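Side-chain contacts in glycerol trinitrate reductase (Agrobacterium tumefaciens, PDB 5EPD), which probably reduces glycerol trinitrate with the help of an FMN cofactor, as a bacterial member of the old yellow enzyme family, here crystallised without its flavin: residues E204-A207 with A211-R214; I247-V252 with T265-I270. All coordinates share one frame; numbering follows the deposited sequence.

Both contacts belong to the TIM barrel of this old yellow enzyme, and they lie side by side, their centres about 13 Å apart, on the same side of the chain's centre. Interaction 1 comes first along the chain: it folds the segment after helix 202-207 back onto that helix, in the connection between barrel strands 193-196 and 245-249. Interaction 2 then joins strand 245-249 and the turn after it to helix 263-276, which leads on to strand 281-284. The two meet where Ala207 and Glu204 of helix 202-207 touch Tyr267 of helix 263-276, so the short helix 202-207 and the beta-alpha-beta unit 245-249, 263-276, 281-284 pack directly against each other.

Interaction 1. Residues E204-A207 with A211-R214; sequences EQFA and ANMR
Phe206 and Asn212 meet where the chain, on leaving helix 202-207, doubles back against the last turn of that helix, in the connection that follows the fourth strand of the TIM barrel. The amide of Asn212 makes the polar link: ND2 donates to the carbonyl oxygen O of Phe206 at 2.8 Å, with an N-H...O angle of 159°. The donor lies in the carbonyl plane on a lone pair of that oxygen. Chi1 of -174° sends the amide away from the backbone N and toward Phe206 O; nearer the backbone, Asn212 CB lies 3.4 Å from Gln205 O. ND2 also donates to O of Tyr218, so both the helix and the later loop hold the amide in place.

The Phe206 ring stands almost perpendicular to the amide, the planes 85° apart, and its CD2 comes to 3.7 Å from Asn212 ND2. The neighbouring ring carbon, Phe206 CE2, meets Arg214 CD at 3.8 Å, obliquely to the ring. The Arg214 chain bends about its CG-CD bond, at the contact itself; its guanidinium is held by a salt bridge to Asp216 and by the carbonyls of Pro142 and Leu166.

Gln205 contributes mainly its backbone and the base of its side chain: its O lies 3.7 Å from Ala211 CB, while its amide turns away to Gly200, Val124 and Arg126. Asn212 also shapes its own loop through an Asx turn, in which OD1 accepts from N of Arg214 at 2.9 Å.

Interaction 2. Residues I247-V252 with T265-I270; sequences IRISPV and TQYDYI
Tyr267 reaches from helix 263-276 to Ile249, the last residue of strand 245-249, and Pro251 in the turn just after it, within one beta-alpha-beta unit of the TIM barrel. The main contact is a CH-pi interaction: Pro251 CA sits 3.9 Å from the centroid of the Tyr267 ring, only 11° off the ring normal. Pro251 CB and CG lie over the same face nearer the root of the ring, CB at 4.1 Å from Tyr267 CG. Ile270 CD1, three residues on in the same helix, lies beyond the opposite face, offset toward the rim, so the ring has Pro251 on one side and Ile270 on the other.

Apolar contacts with Ile249 add to this. Its CD1 approaches Tyr267 CD2 at 3.8 Å and its CB comes equally near Tyr267 CE2, as the two side chains run past each other in opposite directions. Chi1 of 63° places Ile249 CG1 between the backbone N and carbonyl carbon, with CD1 extended toward the helix. Val284 of the next strand and Leu303 of helix 300-306 pack around this cluster.

The polar connection is indirect. A water accepts from Tyr267 OH at 2.6 Å and also from the backbone N of Ser250 at 3.1 Å.

Interaction 1. Residues E204-A207 with A211-R214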
loop_
_atom_site.group_PDB
_atom_site.type_symbol
_atom_site.label_atom_id
_atom_site.label_comp_id
_atom_site.label_asym_id
_atom_site.label_seq_id
_atom_site.Cartn_x
_atom_site.Cartn_y
_atom_site.Cartn_z
ATOM N N GLU A 204 4.185 -10.442 -4.149
ATOM C CA GLU A 204 3.084 -11.277 -4.627
ATOM C C GLU A 204 3.542 -12.099 -5.849
ATOM O O GLU A 204 3.070 -13.242 -6.070
ATOM C CB GLU A 204 1.831 -10.451 -4.987
ATOM C CG GLU A 204 0.651 -11.336 -5.443
ATOM C CD GLU A 204 -0.605 -10.579 -5.885
ATOM O OE1 GLU A 204 -0.619 -9.993 -6.997
ATOM O OE2 GLU A 204 -1.607 -10.622 -5.140
ATOM N N GLN A 205 4.458 -11.542 -6.642
ATOM C CA GLN A 205 4.980 -12.274 -7.784
ATOM C C GLN A 205 5.606 -13.568 -7.278
ATOM O O GLN A 205 5.512 -14.588 -7.932
ATOM C CB GLN A 205 6.030 -11.465 -8.541
ATOM C CG GLN A 205 5.473 -10.415 -9.474
ATOM C CD GLN A 205 6.441 -9.262 -9.651
ATOM O OE1 GLN A 205 7.647 -9.466 -9.871
ATOM N NE2 GLN A 205 5.925 -8.044 -9.557
ATOM N N PHE A 206 6.260 -13.486 -6.118
ATOM C CA PHE A 206 6.882 -14.643 -5.479
ATOM C C PHE A 206 5.831 -15.581 -4.892
ATOM O O PHE A 206 5.962 -16.797 -5.022
ATOM C CB PHE A 206 7.861 -14.202 -4.361
ATOM C CG PHE A 206 9.281 -13.978 -4.829
ATOM C CD1 PHE A 206 9.665 -12.765 -5.384
ATOM C CD2 PHE A 206 10.240 -14.989 -4.709
ATOM C CE1 PHE A 206 10.971 -12.552 -5.802
ATOM C CE2 PHE A 206 11.548 -14.780 -5.138
ATOM C CZ PHE A 206 11.920 -13.556 -5.675
ATOM N N ALA A 207 4.829 -15.004 -4.228
ATOM C CA ALA A 207 3.770 -15.745 -3.582
ATOM C C ALA A 207 2.867 -16.582 -4.520
ATOM O O ALA A 207 2.434 -17.685 -4.162
ATOM C CB ALA A 207 2.913 -14.783 -2.765
ATOM N N ALA A 211 3.323 -16.468 -11.537
ATOM C CA ALA A 211 4.526 -15.711 -11.824
ATOM C C ALA A 211 5.791 -16.264 -11.202
ATOM O O ALA A 211 6.883 -15.813 -11.572
ATOM C CB ALA A 211 4.340 -14.268 -11.374
ATOM N N ASN A 212 5.688 -17.179 -10.238
ATOM C CA ASN A 212 6.894 -17.754 -9.645
ATOM C C ASN A 212 7.127 -19.165 -10.165
ATOM O O ASN A 212 6.502 -20.126 -9.694
ATOM C CB ASN A 212 6.833 -17.741 -8.116
ATOM C CG ASN A 212 8.142 -18.191 -7.474
ATOM O OD1 ASN A 212 8.972 -18.878 -8.090
ATOM N ND2 ASN A 212 8.327 -17.813 -6.225
ATOM N N MET A 213 8.026 -19.276 -11.139
ATOM C CA MET A 213 8.405 -20.574 -11.697
ATOM C C MET A 213 9.756 -21.097 -11.144
ATOM O O MET A 213 10.262 -22.099 -11.614
ATOM C CB MET A 213 8.390 -20.527 -13.249
ATOM C CG MET A 213 7.193 -21.233 -13.916
ATOM S SD MET A 213 5.885 -20.176 -14.617
ATOM C CE MET A 213 4.472 -21.294 -14.666
ATOM N N ARG A 214 10.304 -20.460 -10.113
ATOM C CA ARG A 214 11.569 -20.892 -9.528
ATOM C C ARG A 214 11.535 -22.321 -8.941
ATOM O O ARG A 214 10.488 -22.834 -8.504
ATOM C CB ARG A 214 11.979 -19.953 -8.403
ATOM C CG ARG A 214 12.126 -18.483 -8.769
ATOM C CD ARG A 214 12.307 -17.661 -7.502
ATOM N NE ARG A 214 13.698 -17.702 -7.047
ATOM C CZ ARG A 214 14.682 -16.952 -7.548
ATOM N NH1 ARG A 214 14.435 -16.071 -8.511
ATOM N NH2 ARG A 214 15.914 -17.060 -7.066
#

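Interaction 2. Residues I247-V252 with T265-I270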
loop_
_atom_site.group_PDB
_atom_site.type_symbol
_atom_site.label_atom_id
_atom_site.label_comp_id
_atom_site.label_asym_id
_atom_site.label_seq_id
_atom_site.Cartn_x
_atom_site.Cartn_y
_atom_site.Cartn_z
ATOM N N ILE A 247 0.872 -5.345 6.872
ATOM C CA ILE A 247 1.089 -5.798 5.521
ATOM C C ILE A 247 -0.260 -5.720 4.812
ATOM O O ILE A 247 -1.317 -5.891 5.457
ATOM C CB ILE A 247 1.661 -7.239 5.512
ATOM C CG1 ILE A 247 2.026 -7.681 4.107
ATOM C CG2 ILE A 247 0.671 -8.227 6.121
ATOM C CD1 ILE A 247 2.706 -9.024 4.084
ATOM N N ARG A 248 -0.220 -5.430 3.505
ATOM C CA ARG A 248 -1.394 -5.563 2.618
ATOM C C ARG A 248 -1.255 -6.803 1.730
ATOM O O ARG A 248 -0.186 -7.015 1.187
ATOM C CB ARG A 248 -1.515 -4.328 1.719
ATOM C CG ARG A 248 -2.823 -4.214 0.946
ATOM C CD ARG A 248 -2.927 -2.895 0.162
ATOM N NE ARG A 248 -4.266 -2.289 0.265
ATOM C CZ ARG A 248 -4.848 -1.528 -0.669
ATOM N NH1 ARG A 248 -4.230 -1.274 -1.812
ATOM N NH2 ARG A 248 -6.075 -1.021 -0.465
ATOM N N ILE A 249 -2.337 -7.585 1.572
ATOM C CA ILE A 249 -2.403 -8.712 0.634
ATOM C C ILE A 249 -3.702 -8.702 -0.167
ATOM O O ILE A 249 -4.706 -8.130 0.243
ATOM C CB ILE A 249 -2.328 -10.087 1.346
ATOM C CG1 ILE A 249 -3.533 -10.266 2.279
ATOM C CG2 ILE A 249 -1.015 -10.200 2.110
ATOM C CD1 ILE A 249 -3.590 -11.557 3.068
ATOM N N SER A 250 -3.671 -9.385 -1.294
ATOM C CA SER A 250 -4.799 -9.469 -2.204
ATOM C C SER A 250 -4.879 -10.912 -2.732
ATOM O O SER A 250 -4.377 -11.194 -3.841
ATOM C CB SER A 250 -4.572 -8.499 -3.376
ATOM O OG SER A 250 -3.375 -8.811 -4.106
ATOM N N PRO A 251 -5.453 -11.842 -1.932
ATOM C CA PRO A 251 -5.491 -13.273 -2.273
ATOM C C PRO A 251 -6.011 -13.584 -3.678
ATOM O O PRO A 251 -5.401 -14.383 -4.400
ATOM C CB PRO A 251 -6.449 -13.850 -1.224
ATOM C CG PRO A 251 -6.248 -12.973 -0.046
ATOM C CD PRO A 251 -6.072 -11.588 -0.614
ATOM N N VAL A 252 -7.120 -12.950 -4.054
ATOM C CA VAL A 252 -7.753 -13.171 -5.336
ATOM C C VAL A 252 -7.367 -12.069 -6.316
ATOM O O VAL A 252 -7.757 -10.927 -6.164
ATOM C CB VAL A 252 -9.277 -13.223 -5.176
ATOM C CG1 VAL A 252 -9.935 -13.607 -6.494
ATOM C CG2 VAL A 252 -9.659 -14.221 -4.087
ATOM N N THR A 265 -5.034 -22.138 0.167
ATOM C CA THR A 265 -3.891 -22.797 0.797
ATOM C C THR A 265 -2.742 -21.808 0.961
ATOM O O THR A 265 -2.113 -21.721 2.023
ATOM C CB THR A 265 -3.398 -23.993 -0.051
ATOM O OG1 THR A 265 -4.494 -24.893 -0.284
ATOM C CG2 THR A 265 -2.263 -24.729 0.655
ATOM N N GLN A 266 -2.479 -21.059 -0.108
ATOM C CA GLN A 266 -1.363 -20.116 -0.138
ATOM C C GLN A 266 -1.507 -19.079 0.967
ATOM O O GLN A 266 -0.511 -18.768 1.668
ATOM C CB GLN A 266 -1.271 -19.429 -1.506
ATOM C CG GLN A 266 -0.023 -18.573 -1.719
ATOM C CD GLN A 266 1.280 -19.357 -1.664
ATOM O OE1 GLN A 266 1.621 -20.119 -2.597
ATOM N NE2 GLN A 266 2.042 -19.161 -0.577
ATOM N N TYR A 267 -2.727 -18.538 1.127
ATOM C CA TYR A 267 -2.923 -17.354 2.006
ATOM C C TYR A 267 -3.337 -17.704 3.432
ATOM O O TYR A 267 -3.131 -16.895 4.339
ATOM C CB TYR A 267 -3.836 -16.297 1.355
ATOM C CG TYR A 267 -3.076 -15.467 0.333
ATOM C CD1 TYR A 267 -2.921 -15.922 -0.979
ATOM C CD2 TYR A 267 -2.476 -14.260 0.684
ATOM C CE1 TYR A 267 -2.182 -15.207 -1.908
ATOM C CE2 TYR A 267 -1.739 -13.526 -0.242
ATOM C CZ TYR A 267 -1.595 -14.010 -1.536
ATOM O OH TYR A 267 -0.872 -13.324 -2.474
ATOM N N ASP A 268 -3.898 -18.904 3.629
ATOM C CA ASP A 268 -4.042 -19.477 4.976
ATOM C C ASP A 268 -2.655 -19.669 5.596
ATOM O O ASP A 268 -2.442 -19.340 6.779
ATOM C CB ASP A 268 -4.728 -20.847 4.938
ATOM C CG ASP A 268 -6.197 -20.762 4.653
ATOM O OD1 ASP A 268 -6.785 -19.658 4.730
ATOM O OD2 ASP A 268 -6.775 -21.819 4.356
ATOM N N TYR A 269 -1.732 -20.219 4.798
ATOM C CA TYR A 269 -0.334 -20.381 5.222
ATOM C C TYR A 269 0.329 -19.049 5.603
ATOM O O TYR A 269 0.841 -18.885 6.726
ATOM C CB TYR A 269 0.510 -21.068 4.132
ATOM C CG TYR A 269 1.955 -21.218 4.577
ATOM C CD1 TYR A 269 2.313 -22.216 5.482
ATOM C CD2 TYR A 269 2.954 -20.326 4.147
ATOM C CE1 TYR A 269 3.623 -22.358 5.926
ATOM C CE2 TYR A 269 4.276 -20.459 4.588
ATOM C CZ TYR A 269 4.609 -21.483 5.479
ATOM O OH TYR A 269 5.909 -21.665 5.943
ATOM N N ILE A 270 0.313 -18.112 4.645
ATOM C CA ILE A 270 0.884 -16.766 4.830
ATOM C C ILE A 270 0.303 -16.061 6.058
ATOM O O ILE A 270 1.051 -15.479 6.845
ATOM C CB ILE A 270 0.723 -15.885 3.555
ATOM C CG1 ILE A 270 1.774 -16.290 2.514
ATOM C CG2 ILE A 270 0.891 -14.392 3.874
ATOM C CD1 ILE A 270 1.354 -16.048 1.078
HETATM O O HOH W 1 -1.132 -10.735 -2.388
#